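PDB 4LSD: irisin from Homo sapiens, which probably acts as an exercise-linked hormone that promotes browning of white fat, and consists of a fibronectin type III domain able to form a dimer. Local coordinates for residues G33-Q38 with H73-S78; D67-V72 with L90-R95. All blocks are in the same frame, centred on the assembly; numbering follows the deposited sequence.

In the fold
Both interactions lie in the four-stranded sheet of the fibronectin type III sandwich and share strand 69-78. Interaction 1 joins residues 73-78 to 33-38 of an inner strand; interaction 2 joins 67-72 to edge strand 89-92 and its tail. Both are partly buried, but the first, centred about 7 Å from the chain centre, has no exposed residue; the second, about 13 Å out, has exposed Glu69, Lys92 and Arg95. The first is a backbone ladder, apolar on the face turned into the sandwich and mixed on the other; in the second, aromatic packing and a short ladder pass into a threonine hydroxyl bond and a salt-bridge network. They meet where Ile36 and Gln38 pack against Val72 and Tyr70.

Interaction 1 (G33-Q38 with H73-S78); sequences GFAISQ and HVQAIS
Ile36 lies alongside Val74, the two side chains pointing the same way, with Ile36 CG1 3.9 Å from Val74 CG2. In each residue that branch is anti to its own carbonyl carbon, which brings the two branches together across a non-hydrogen-bonded pair. Phe34 and Ala76 form the other pair of this kind, and their side chains lie on the same face. That face looks into the sandwich: Phe34 and Ile36 touch Cys59, while Val74 touches Val21 and Trp23. The other face carries Ala35, Ser37, His73, Gln75 and Ile77. On it, Ile77 leans on the neighbouring strand. Its chi1 of -45° sets CG1 beside its own backbone N, 3.5 Å from Phe34 N. Beyond it, Ile77 CD1 lies 4.2 Å from Ala35 CB.

The strand axes run antiparallel at 150° and approach to 4.4 Å, as expected for neighbours in one sheet. Three hydrogen-bonded pairs, Gly33 with Ile77, Ala35 with Gln75 and Ser37 with His73, supply the ladder. Its straightest bond runs from Ile77 N to Gly33 O (3.1 Å, 173° at the hydrogen); the return bond from Gly33 N to Ile77 O is weak. Beyond this pairing, strand 31-40 bonds to Glu51 and Ile49 of strand 46-52, the strand bearing Arg47, which is required for dimerization. Backbone bonding thus fixes the register, and the inward side chains add apolar contact without needing polar partners.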
ATOM      1  N   GLY A  33       9.894   8.488  -6.176  1.00 39.94           N
ATOM      2  CA  GLY A  33       8.875   7.727  -5.485  1.00 41.62           C
ATOM      3  C   GLY A  33       8.831   7.975  -3.993  1.00 40.56           C
ATOM      4  O   GLY A  33       9.415   8.932  -3.481  1.00 42.11           O
ATOM      5  N   PHE A  34       8.138   7.095  -3.287  1.00 40.89           N
ATOM      6  CA  PHE A  34       8.003   7.233  -1.852  1.00 40.40           C
ATOM      7  C   PHE A  34       7.666   5.911  -1.178  1.00 39.38           C
ATOM      8  O   PHE A  34       7.144   4.995  -1.808  1.00 38.05           O
ATOM      9  CB  PHE A  34       6.882   8.208  -1.552  1.00 37.47           C
ATOM     10  CG  PHE A  34       5.508   7.625  -1.754  1.00 34.10           C
ATOM     11  CD1 PHE A  34       4.897   6.878  -0.746  1.00 35.47           C
ATOM     12  CD2 PHE A  34       4.826   7.815  -2.952  1.00 34.99           C
ATOM     13  CE1 PHE A  34       3.631   6.332  -0.926  1.00 32.18           C
ATOM     14  CE2 PHE A  34       3.554   7.272  -3.147  1.00 31.25           C
ATOM     15  CZ  PHE A  34       2.954   6.529  -2.131  1.00 38.88           C
ATOM     16  N   ALA A  35       7.950   5.822   0.115  1.00 40.60           N
ATOM     17  CA  ALA A  35       7.620   4.633   0.889  1.00 37.46           C
ATOM     18  C   ALA A  35       6.950   5.140   2.152  1.00 36.62           C
ATOM     19  O   ALA A  35       7.448   6.055   2.805  1.00 42.20           O
ATOM     20  CB  ALA A  35       8.866   3.845   1.232  1.00 32.37           C
ATOM     21  N   ILE A  36       5.802   4.566   2.484  1.00 35.10           N
ATOM     22  CA  ILE A  36       5.071   4.968   3.686  1.00 37.63           C
ATOM     23  C   ILE A  36       4.887   3.772   4.627  1.00 42.79           C
ATOM     24  O   ILE A  36       4.741   2.633   4.175  1.00 43.90           O
ATOM     25  CB  ILE A  36       3.673   5.558   3.335  1.00 37.13           C
ATOM     26  CG1 ILE A  36       3.792   7.048   3.016  1.00 45.26           C
ATOM     27  CG2 ILE A  36       2.707   5.375   4.492  1.00 43.26           C
ATOM     28  CD1 ILE A  36       2.448   7.738   2.816  1.00 43.83           C
ATOM     29  N   SER A  37       4.920   4.042   5.935  1.00 44.20           N
ATOM     30  CA  SER A  37       4.726   3.020   6.969  1.00 43.42           C
ATOM     31  C   SER A  37       3.529   3.457   7.760  1.00 39.89           C
ATOM     32  O   SER A  37       3.385   4.635   8.085  1.00 40.89           O
ATOM     33  CB  SER A  37       5.889   2.940   7.958  1.00 45.56           C
ATOM     34  OG  SER A  37       7.103   2.614   7.322  1.00 64.66           O
ATOM     35  N   GLN A  38       2.681   2.500   8.092  1.00 37.10           N
ATOM     36  CA  GLN A  38       1.488   2.792   8.860  1.00 37.51           C
ATOM     37  C   GLN A  38       1.290   1.752   9.944  1.00 43.26           C
ATOM     38  O   GLN A  38       1.390   0.553   9.696  1.00 42.31           O
ATOM     39  CB  GLN A  38       0.265   2.795   7.946  1.00 36.10           C
ATOM     40  CG  GLN A  38      -1.065   2.806   8.693  1.00 39.71           C
ATOM     41  CD  GLN A  38      -2.227   2.367   7.820  1.00 48.23           C
ATOM     42  OE1 GLN A  38      -2.464   2.924   6.742  1.00 49.25           O
ATOM     43  NE2 GLN A  38      -2.962   1.363   8.282  1.00 49.61           N
ATOM     44  N   HIS A  73       4.886   7.288   8.731  1.00 39.89           N
ATOM     45  CA  HIS A  73       6.186   7.881   8.423  1.00 41.83           C
ATOM     46  C   HIS A  73       6.332   7.836   6.918  1.00 42.55           C
ATOM     47  O   HIS A  73       5.972   6.848   6.283  1.00 48.06           O
ATOM     48  CB  HIS A  73       7.349   7.098   9.039  1.00 41.37           C
ATOM     49  CG  HIS A  73       7.434   7.203  10.529  1.00 49.93           C
ATOM     50  ND1 HIS A  73       8.301   8.054  11.172  1.00 55.11           N
ATOM     51  CD2 HIS A  73       6.736   6.564  11.496  1.00 48.73           C
ATOM     52  CE1 HIS A  73       8.133   7.940  12.481  1.00 53.05           C
ATOM     53  NE2 HIS A  73       7.190   7.046  12.699  1.00 50.35           N
ATOM     54  N   VAL A  74       6.859   8.906   6.343  1.00 37.25           N
ATOM     55  CA  VAL A  74       7.051   8.951   4.907  1.00 40.35           C
ATOM     56  C   VAL A  74       8.541   8.982   4.625  1.00 42.41           C
ATOM     57  O   VAL A  74       9.319   9.487   5.424  1.00 48.09           O
ATOM     58  CB  VAL A  74       6.400  10.205   4.292  1.00 42.29           C
ATOM     59  CG1 VAL A  74       6.482  10.142   2.772  1.00 38.68           C
ATOM     60  CG2 VAL A  74       4.964  10.315   4.740  1.00 39.67           C
ATOM     61  N   GLN A  75       8.936   8.422   3.490  1.00 45.52           N
ATOM     62  CA  GLN A  75      10.339   8.392   3.080  1.00 42.30           C
ATOM     63  C   GLN A  75      10.370   8.716   1.586  1.00 44.53           C
ATOM     64  O   GLN A  75       9.419   8.414   0.871  1.00 47.43           O
ATOM     65  CB  GLN A  75      10.928   7.004   3.315  1.00 41.80           C
ATOM     66  CG  GLN A  75      12.282   6.808   2.671  1.00 48.13           C
ATOM     67  CD  GLN A  75      12.740   5.373   2.748  1.00 46.90           C
ATOM     68  OE1 GLN A  75      13.798   5.075   3.296  1.00 53.77           O
ATOM     69  NE2 GLN A  75      11.938   4.470   2.203  1.00 47.55           N
ATOM     70  N   ALA A  76      11.441   9.333   1.104  1.00 41.52           N
ATOM     71  CA  ALA A  76      11.514   9.667  -0.311  1.00 38.41           C
ATOM     72  C   ALA A  76      12.518   8.776  -1.030  1.00 42.82           C
ATOM     73  O   ALA A  76      13.625   8.551  -0.542  1.00 48.14           O
ATOM     74  CB  ALA A  76      11.883  11.131  -0.487  1.00 34.24           C
ATOM     75  N   ILE A  77      12.123   8.280  -2.200  1.00 43.28           N
ATOM     76  CA  ILE A  77      12.971   7.389  -2.988  1.00 41.26           C
ATOM     77  C   ILE A  77      13.615   8.127  -4.148  1.00 38.03           C
ATOM     78  O   ILE A  77      12.953   8.866  -4.865  1.00 39.09           O
ATOM     79  CB  ILE A  77      12.165   6.222  -3.604  1.00 42.03           C
ATOM     80  CG1 ILE A  77      11.217   5.612  -2.569  1.00 38.28           C
ATOM     81  CG2 ILE A  77      13.121   5.171  -4.158  1.00 33.24           C
ATOM     82  CD1 ILE A  77      11.890   4.788  -1.525  1.00 40.76           C
ATOM     83  N   SER A  78      14.904   7.901  -4.339  1.00 39.95           N
ATOM     84  CA  SER A  78      15.648   8.515  -5.430  1.00 42.51           C
ATOM     85  C   SER A  78      16.125   7.360  -6.299  1.00 42.83           C
ATOM     86  O   SER A  78      15.943   6.201  -5.929  1.00 39.18           O
ATOM     87  CB  SER A  78      16.842   9.284  -4.869  1.00 49.55           C
ATOM     88  OG  SER A  78      17.921   9.282  -5.781  1.00 62.90           O
TER

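Interaction 2 (D67-V72 with L90-R95); sequences DTEYIV and LFKTPR
Phe91 takes Tyr70 CB over one face of its ring, 3.9 Å from the ring centroid, and Val72 CG2 at its edge, 3.9 Å from Phe91 CE2. A chi1 of 63° puts its CG between the backbone N and the carbonyl carbon, from where the ring lies against Tyr70 CB. The two rings are nearly parallel (planes at 21°) but barely overlap. An alanine at Phe91 would probably open a gap beside Tyr70 and Val72 and weaken the packing on Leu61 and Leu64.

Backbone hydrogen bonds cross between the strands, Tyr70 N to Phe91 O at 2.7 Å and Phe91 N back to Tyr70 O. This hairpin pairs strands F and G of the fibronectin type III fold, and Tyr70 OH, bonded to Glu65 N, makes the tyrosine corner characteristic of it. Past the strands, Thr93 OG1 accepts Thr68 N at 2.8 Å and bonds onward to Glu65 O, while Asp67 N reaches Pro94 O at 2.9 Å.

Charge is concentrated at Asp67, whose carboxylate is shared between two cations: OD1 lies 3.3 Å from NZ of extended Lys92, and OD2 3.0 Å from Arg95 NH1, the carboxylate and guanidinium planes turned 65° apart.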
ATOM      1  N   ASP A  67     -12.226   5.682  15.291  1.00 63.95           N
ATOM      2  CA  ASP A  67     -11.840   6.165  16.615  1.00 64.11           C
ATOM      3  C   ASP A  67     -10.523   5.554  17.067  1.00 61.71           C
ATOM      4  O   ASP A  67     -10.401   5.065  18.194  1.00 57.95           O
ATOM      5  CB  ASP A  67     -12.950   5.806  17.599  1.00 68.08           C
ATOM      6  CG  ASP A  67     -12.702   6.346  18.986  1.00 75.18           C
ATOM      7  OD1 ASP A  67     -12.417   7.557  19.101  1.00 68.26           O
ATOM      8  OD2 ASP A  67     -12.815   5.564  19.961  1.00 76.57           O
ATOM      9  N   THR A  68      -9.537   5.607  16.178  1.00 58.68           N
ATOM     10  CA  THR A  68      -8.229   5.024  16.431  1.00 55.73           C
ATOM     11  C   THR A  68      -7.074   5.939  16.031  1.00 55.14           C
ATOM     12  O   THR A  68      -7.156   6.653  15.031  1.00 56.13           O
ATOM     13  CB  THR A  68      -8.111   3.713  15.648  1.00 53.46           C
ATOM     14  OG1 THR A  68      -9.187   2.848  16.032  1.00 52.63           O
ATOM     15  CG2 THR A  68      -6.780   3.038  15.898  1.00 52.86           C
ATOM     16  N   GLU A  69      -5.992   5.882  16.807  1.00 51.36           N
ATOM     17  CA  GLU A  69      -4.792   6.679  16.567  1.00 52.17           C
ATOM     18  C   GLU A  69      -3.749   5.938  15.727  1.00 51.14           C
ATOM     19  O   GLU A  69      -3.461   4.765  15.962  1.00 51.31           O
ATOM     20  CB  GLU A  69      -4.177   7.087  17.902  1.00 56.37           C
ATOM     21  CG  GLU A  69      -5.051   8.025  18.715  1.00 65.33           C
ATOM     22  CD  GLU A  69      -4.436   8.379  20.056  1.00 76.46           C
ATOM     23  OE1 GLU A  69      -4.361   7.494  20.942  1.00 78.22           O
ATOM     24  OE2 GLU A  69      -4.019   9.546  20.222  1.00 81.24           O
ATOM     25  N   TYR A  70      -3.175   6.641  14.756  1.00 50.03           N
ATOM     26  CA  TYR A  70      -2.180   6.060  13.863  1.00 45.82           C
ATOM     27  C   TYR A  70      -0.897   6.861  13.805  1.00 44.99           C
ATOM     28  O   TYR A  70      -0.864   8.040  14.141  1.00 47.95           O
ATOM     29  CB  TYR A  70      -2.742   5.969  12.450  1.00 46.03           C
ATOM     30  CG  TYR A  70      -3.766   4.881  12.255  1.00 45.75           C
ATOM     31  CD1 TYR A  70      -3.382   3.607  11.841  1.00 48.60           C
ATOM     32  CD2 TYR A  70      -5.119   5.121  12.479  1.00 45.24           C
ATOM     33  CE1 TYR A  70      -4.316   2.601  11.651  1.00 41.96           C
ATOM     34  CE2 TYR A  70      -6.064   4.120  12.295  1.00 47.36           C
ATOM     35  CZ  TYR A  70      -5.654   2.866  11.880  1.00 45.39           C
ATOM     36  OH  TYR A  70      -6.586   1.880  11.687  1.00 45.26           O
ATOM     37  N   ILE A  71       0.162   6.203  13.365  1.00 46.19           N
ATOM     38  CA  ILE A  71       1.448   6.844  13.219  1.00 48.63           C
ATOM     39  C   ILE A  71       1.940   6.447  11.845  1.00 48.53           C
ATOM     40  O   ILE A  71       2.061   5.267  11.526  1.00 46.64           O
ATOM     41  CB  ILE A  71       2.443   6.379  14.274  1.00 49.29           C
ATOM     42  CG1 ILE A  71       1.849   6.591  15.665  1.00 52.95           C
ATOM     43  CG2 ILE A  71       3.738   7.171  14.137  1.00 43.66           C
ATOM     44  CD1 ILE A  71       2.762   6.158  16.775  1.00 54.39           C
ATOM     45  N   VAL A  72       2.209   7.458  11.033  1.00 47.82           N
ATOM     46  CA  VAL A  72       2.650   7.272   9.665  1.00 41.06           C
ATOM     47  C   VAL A  72       3.989   7.945   9.458  1.00 41.28           C
ATOM     48  O   VAL A  72       4.210   9.045   9.951  1.00 44.94           O
ATOM     49  CB  VAL A  72       1.619   7.905   8.699  1.00 44.13           C
ATOM     50  CG1 VAL A  72       2.272   8.285   7.373  1.00 39.61           C
ATOM     51  CG2 VAL A  72       0.465   6.946   8.477  1.00 41.25           C
ATOM     52  N   LEU A  90       0.985  12.021  13.404  1.00 50.77           N
ATOM     53  CA  LEU A  90       0.039  11.309  14.245  1.00 48.35           C
ATOM     54  C   LEU A  90      -1.364  11.803  14.019  1.00 47.81           C
ATOM     55  O   LEU A  90      -1.583  12.979  13.754  1.00 50.86           O
ATOM     56  CB  LEU A  90       0.399  11.483  15.718  1.00 52.55           C
ATOM     57  CG  LEU A  90       1.766  10.925  16.107  1.00 59.09           C
ATOM     58  CD1 LEU A  90       2.822  12.007  15.904  1.00 63.05           C
ATOM     59  CD2 LEU A  90       1.742  10.467  17.565  1.00 64.26           C
ATOM     60  N   PHE A  91      -2.324  10.906  14.112  1.00 46.14           N
ATOM     61  CA  PHE A  91      -3.687  11.318  13.914  1.00 48.47           C
ATOM     62  C   PHE A  91      -4.625  10.267  14.449  1.00 48.63           C
ATOM     63  O   PHE A  91      -4.219   9.157  14.786  1.00 52.81           O
ATOM     64  CB  PHE A  91      -3.939  11.610  12.426  1.00 51.94           C
ATOM     65  CG  PHE A  91      -3.775  10.416  11.518  1.00 55.04           C
ATOM     66  CD1 PHE A  91      -4.886   9.655  11.139  1.00 48.99           C
ATOM     67  CD2 PHE A  91      -2.519  10.071  11.013  1.00 52.18           C
ATOM     68  CE1 PHE A  91      -4.749   8.569  10.269  1.00 48.56           C
ATOM     69  CE2 PHE A  91      -2.369   8.983  10.138  1.00 50.82           C
ATOM     70  CZ  PHE A  91      -3.488   8.231   9.766  1.00 45.97           C
ATOM     71  N   LYS A  92      -5.884  10.637  14.556  1.00 49.10           N
ATOM     72  CA  LYS A  92      -6.865   9.727  15.070  1.00 54.51           C
ATOM     73  C   LYS A  92      -8.093   9.822  14.200  1.00 58.84           C
ATOM     74  O   LYS A  92      -8.523  10.910  13.809  1.00 60.84           O
ATOM     75  CB  LYS A  92      -7.198  10.085  16.516  1.00 57.76           C
ATOM     76  CG  LYS A  92      -8.302   9.247  17.125  1.00 62.05           C
ATOM     77  CD  LYS A  92      -8.514   9.611  18.576  1.00 62.34           C
ATOM     78  CE  LYS A  92      -9.751   8.934  19.130  1.00 69.02           C
ATOM     79  NZ  LYS A  92      -9.977   9.306  20.555  1.00 75.96           N
ATOM     80  N   THR A  93      -8.651   8.668  13.889  1.00 61.66           N
ATOM     81  CA  THR A  93      -9.826   8.624  13.054  1.00 63.29           C
ATOM     82  C   THR A  93     -11.089   8.948  13.848  1.00 63.72           C
ATOM     83  O   THR A  93     -11.184   8.664  15.039  1.00 62.59           O
ATOM     84  CB  THR A  93      -9.985   7.235  12.421  1.00 60.62           C
ATOM     85  OG1 THR A  93      -9.901   6.247  13.451  1.00 56.09           O
ATOM     86  CG2 THR A  93      -8.897   6.994  11.378  1.00 56.91           C
ATOM     87  N   PRO A  94     -12.060   9.582  13.186  1.00 63.45           N
ATOM     88  CA  PRO A  94     -13.355   9.981  13.739  1.00 63.26           C
ATOM     89  C   PRO A  94     -14.129   8.721  14.091  1.00 64.94           C
ATOM     90  O   PRO A  94     -13.698   7.622  13.770  1.00 64.01           O
ATOM     91  CB  PRO A  94     -14.018  10.724  12.577  1.00 64.95           C
ATOM     92  CG  PRO A  94     -12.876  11.317  11.841  1.00 64.21           C
ATOM     93  CD  PRO A  94     -11.781  10.279  11.917  1.00 64.01           C
ATOM     94  N   ARG A  95     -15.287   8.894  14.717  1.00 68.95           N
ATOM     95  CA  ARG A  95     -16.145   7.772  15.108  1.00 72.94           C
ATOM     96  C   ARG A  95     -16.994   7.293  13.924  1.00 73.56           C
ATOM     97  O   ARG A  95     -17.265   8.065  13.005  1.00 71.15           O
ATOM     98  CB  ARG A  95     -17.105   8.217  16.204  1.00 76.52           C
ATOM     99  CG  ARG A  95     -16.509   9.123  17.258  1.00 75.89           C
ATOM    100  CD  ARG A  95     -16.032   8.307  18.432  1.00 80.94           C
ATOM    101  NE  ARG A  95     -17.091   7.429  18.922  1.00 83.17           N
ATOM    102  CZ  ARG A  95     -16.912   6.482  19.839  1.00 86.52           C
ATOM    103  NH1 ARG A  95     -15.713   6.292  20.369  1.00 83.60           N
ATOM    104  NH2 ARG A  95     -17.931   5.722  20.223  1.00 88.01           N
TER